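Local coordinates for SmhB (Serratia marcescens, PDB 6ZZ5), which is the B component of the tripartite alpha-pore-forming toxin Smh and probably inserts into membranes during pore assembly, at residues Ser28-Pro34 / Thr209-Gly215. Sequence-based numbering, arbitrary orientation.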
ATOM      1  N   SER A  28       6.743   6.944  -7.144  1.00 15.06           N
ATOM      2  CA  SER A  28       6.348   7.586  -8.425  1.00 16.11           C
ATOM      3  C   SER A  28       6.144   9.082  -8.197  1.00 18.61           C
ATOM      4  O   SER A  28       6.544   9.896  -9.078  1.00 16.57           O
ATOM      5  CB  SER A  28       5.146   6.972  -9.082  1.00 16.51           C
ATOM      6  OG  SER A  28       3.897   7.376  -8.495  1.00 15.52           O
ATOM      7  N   VAL A  29       5.646   9.441  -7.017  1.00 14.40           N
ATOM      8  CA  VAL A  29       5.425  10.861  -6.657  1.00 15.89           C
ATOM      9  C   VAL A  29       6.774  11.510  -6.520  1.00 16.18           C
ATOM     10  O   VAL A  29       6.936  12.614  -6.979  1.00 16.07           O
ATOM     11  CB  VAL A  29       4.572  10.998  -5.373  1.00 15.96           C
ATOM     12  CG1 VAL A  29       4.479  12.441  -4.871  1.00 17.21           C
ATOM     13  CG2 VAL A  29       3.206  10.403  -5.572  1.00 15.70           C
ATOM     14  N   ARG A  30       7.695  10.824  -5.867  1.00 15.69           N
ATOM     15  CA  ARG A  30       9.039  11.379  -5.640  1.00 16.39           C
ATOM     16  C   ARG A  30       9.864  11.393  -6.905  1.00 17.61           C
ATOM     17  O   ARG A  30      10.933  12.058  -6.880  1.00 17.54           O
ATOM     18  CB  ARG A  30       9.756  10.651  -4.511  1.00 20.71           C
ATOM     19  CG  ARG A  30       9.020  10.964  -3.208  1.00 24.21           C
ATOM     20  CD  ARG A  30       9.675  10.502  -1.971  1.00 25.71           C
ATOM     21  NE  ARG A  30      11.080  10.810  -1.811  1.00 26.11           N
ATOM     22  CZ  ARG A  30      11.556  11.932  -1.286  1.00 35.87           C
ATOM     23  NH1 ARG A  30      10.760  12.945  -0.975  1.00 48.68           N
ATOM     24  NH2 ARG A  30      12.843  12.029  -1.073  1.00 35.43           N
ATOM     25  N   GLN A  31       9.416  10.760  -7.975  1.00 17.50           N
ATOM     26  CA  GLN A  31      10.221  10.821  -9.243  1.00 19.99           C
ATOM     27  C   GLN A  31       9.643  11.837 -10.208  1.00 22.41           C
ATOM     28  O   GLN A  31      10.207  11.977 -11.257  1.00 19.06           O
ATOM     29  CB  GLN A  31      10.381   9.434  -9.840  1.00 20.57           C
ATOM     30  CG  GLN A  31      11.227   8.554  -8.937  1.00 22.62           C
ATOM     31  CD  GLN A  31      11.440   7.166  -9.506  1.00 24.55           C
ATOM     32  OE1 GLN A  31      11.308   6.940 -10.711  1.00 27.15           O
ATOM     33  NE2 GLN A  31      11.678   6.233  -8.622  1.00 26.62           N
ATOM     34  N   GLN A  32       8.548  12.520  -9.841  1.00 20.71           N
ATOM     35  CA  GLN A  32       7.882  13.517 -10.714  1.00 18.60           C
ATOM     36  C   GLN A  32       8.755  14.762 -10.800  1.00 18.59           C
ATOM     37  O   GLN A  32       9.117  15.347  -9.757  1.00 17.38           O
ATOM     38  CB  GLN A  32       6.487  13.888 -10.196  1.00 18.22           C
ATOM     39  CG  GLN A  32       5.813  14.977 -11.021  1.00 21.16           C
ATOM     40  CD  GLN A  32       5.637  14.575 -12.459  1.00 23.96           C
ATOM     41  OE1 GLN A  32       5.156  13.475 -12.724  1.00 22.62           O
ATOM     42  NE2 GLN A  32       6.085  15.444 -13.369  1.00 17.70           N
ATOM     43  N   ILE A  33       9.134  15.125 -12.012  1.00 20.76           N
ATOM     44  CA  ILE A  33       9.888  16.374 -12.265  1.00 23.57           C
ATOM     45  C   ILE A  33       8.932  17.547 -12.140  1.00 21.12           C
ATOM     46  O   ILE A  33       7.760  17.465 -12.554  1.00 22.77           O
ATOM     47  CB  ILE A  33      10.598  16.350 -13.638  1.00 28.23           C
ATOM     48  CG1 ILE A  33      11.564  17.522 -13.785  1.00 34.46           C
ATOM     49  CG2 ILE A  33       9.613  16.363 -14.760  1.00 34.82           C
ATOM     50  CD1 ILE A  33      12.556  17.377 -14.939  1.00 50.92           C
ATOM     51  N   PRO A  34       9.400  18.660 -11.528  1.00 22.00           N
ATOM     52  CA  PRO A  34       8.612  19.884 -11.456  1.00 19.46           C
ATOM     53  C   PRO A  34       8.300  20.357 -12.874  1.00 20.71           C
ATOM     54  O   PRO A  34       9.072  20.106 -13.814  1.00 19.88           O
ATOM     55  CB  PRO A  34       9.494  20.895 -10.704  1.00 22.48           C
ATOM     56  CG  PRO A  34      10.441  20.023  -9.945  1.00 23.65           C
ATOM     57  CD  PRO A  34      10.654  18.781 -10.785  1.00 25.95           C
ATOM     58  N   THR A 209       5.666  18.681 -19.801  1.00 39.15           N
ATOM     59  CA  THR A 209       6.434  17.844 -18.829  1.00 32.54           C
ATOM     60  C   THR A 209       5.818  16.448 -18.733  1.00 23.01           C
ATOM     61  O   THR A 209       4.607  16.348 -18.570  1.00 27.61           O
ATOM     62  CB  THR A 209       6.414  18.527 -17.457  1.00 30.61           C
ATOM     63  OG1 THR A 209       7.077  19.779 -17.629  1.00 28.88           O
ATOM     64  CG2 THR A 209       7.090  17.731 -16.357  1.00 30.16           C
ATOM     65  N   PRO A 210       6.593  15.352 -18.752  1.00 23.81           N
ATOM     66  CA  PRO A 210       6.019  14.019 -18.605  1.00 24.56           C
ATOM     67  C   PRO A 210       5.590  13.867 -17.143  1.00 22.80           C
ATOM     68  O   PRO A 210       6.320  14.354 -16.286  1.00 21.81           O
ATOM     69  CB  PRO A 210       7.172  13.043 -18.839  1.00 26.51           C
ATOM     70  CG  PRO A 210       8.432  13.865 -18.531  1.00 32.36           C
ATOM     71  CD  PRO A 210       8.065  15.292 -18.892  1.00 24.51           C
ATOM     72  N   VAL A 211       4.476  13.191 -16.920  1.00 20.13           N
ATOM     73  CA  VAL A 211       3.950  12.979 -15.551  1.00 20.03           C
ATOM     74  C   VAL A 211       4.027  11.495 -15.236  1.00 22.41           C
ATOM     75  O   VAL A 211       3.317  10.703 -15.860  1.00 21.72           O
ATOM     76  CB  VAL A 211       2.545  13.588 -15.385  1.00 19.89           C
ATOM     77  CG1 VAL A 211       1.958  13.316 -14.023  1.00 18.44           C
ATOM     78  CG2 VAL A 211       2.600  15.086 -15.640  1.00 20.62           C
ATOM     79  N   VAL A 212       4.883  11.159 -14.283  1.00 18.38           N
ATOM     80  CA  VAL A 212       5.076   9.765 -13.818  1.00 18.84           C
ATOM     81  C   VAL A 212       4.307   9.573 -12.508  1.00 17.50           C
ATOM     82  O   VAL A 212       4.298   8.503 -11.990  1.00 19.24           O
ATOM     83  CB  VAL A 212       6.575   9.427 -13.671  1.00 18.51           C
ATOM     84  CG1 VAL A 212       7.339   9.648 -14.956  1.00 22.50           C
ATOM     85  CG2 VAL A 212       7.254  10.242 -12.589  1.00 20.03           C
ATOM     86  N   MET A 213       3.734  10.611 -11.942  1.00 18.01           N
ATOM     87  CA  MET A 213       2.981  10.546 -10.682  1.00 21.79           C
ATOM     88  C   MET A 213       1.757   9.639 -10.873  1.00 17.75           C
ATOM     89  O   MET A 213       0.950   9.913 -11.754  1.00 20.82           O
ATOM     90  CB  MET A 213       2.499  11.931 -10.286  1.00 28.68           C
ATOM     91  CG  MET A 213       2.221  12.040  -8.834  1.00 39.84           C
ATOM     92  SD  MET A 213       1.812  13.756  -8.339  1.00 42.76           S
ATOM     93  CE  MET A 213       2.968  14.578  -9.380  1.00 34.87           C
ATOM     94  N   GLY A 214       1.740   8.540 -10.166  1.00 15.24           N
ATOM     95  CA  GLY A 214       0.793   7.416 -10.299  1.00 17.13           C
ATOM     96  C   GLY A 214       1.036   6.588 -11.551  1.00 16.26           C
ATOM     97  O   GLY A 214       0.221   5.717 -11.844  1.00 18.82           O
ATOM     98  N   GLY A 215       2.182   6.754 -12.208  1.00 15.03           N
ATOM     99  CA  GLY A 215       2.533   5.932 -13.385  1.00 19.55           C
ATOM    100  C   GLY A 215       3.357   4.752 -12.958  1.00 16.47           C
ATOM    101  O   GLY A 215       4.585   4.853 -13.035  1.00 15.82           O
TER
HETATM  102  O   HOH W   1       8.261  13.453 -14.386  1.00 22.63           O
HETATM  103  O   HOH W   2       9.505  19.963 -16.694  1.00 30.32           O
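With CG anti to the backbone N (chi1 176°) and the chain then bent at chi2 (60°), Gln32 turns its amide across to the backbone of Pro210, Val212 and Met213. OE1 accepts two bonds in its own carbonyl plane, from Val212 N at 2.8 Å and, longer, from Met213 N at 3.3 Å. At the other end of the amide, NE2 donates to Pro210 O at 3.1 Å in a nearly straight bond (165°) and to the carbonyl O of Ile33. Both acceptors lie close to the amide plane, so these four bonds fix the rotation of the group; glutamine suits the place because it donates and accepts at once, as a peptide does. A water that accepts from Ile33 N and donates to Pro210 O links the two backbones.

The methylene CG of Gln32 is met by Met213 CE, the two side chains crossing at about a right angle. Unbranched and flexible, Met213 also lays CG against Val29 CG2 at 3.8 Å and reaches Leu54 and Ile260 of neighbouring helices. The branched side chains of Ile33 and Thr209 meet methyl to methyl, CG2 to CG2 at 3.3 Å, closer than usual. Small enough to sit close to the turn, Ser28 accepts from Gly214 N through OG at 3.0 Å, while OG donates to Tyr25 O in its helix.

Gly214 is third in the type II beta turn Val212–Gly215, where positive phi suits glycine. Ser28, ending helix 4-30, and Gln32 just beyond thus bind the loop into strand 216-221, where the helical bundle of this HBL-family toxin meets its small beta sheet.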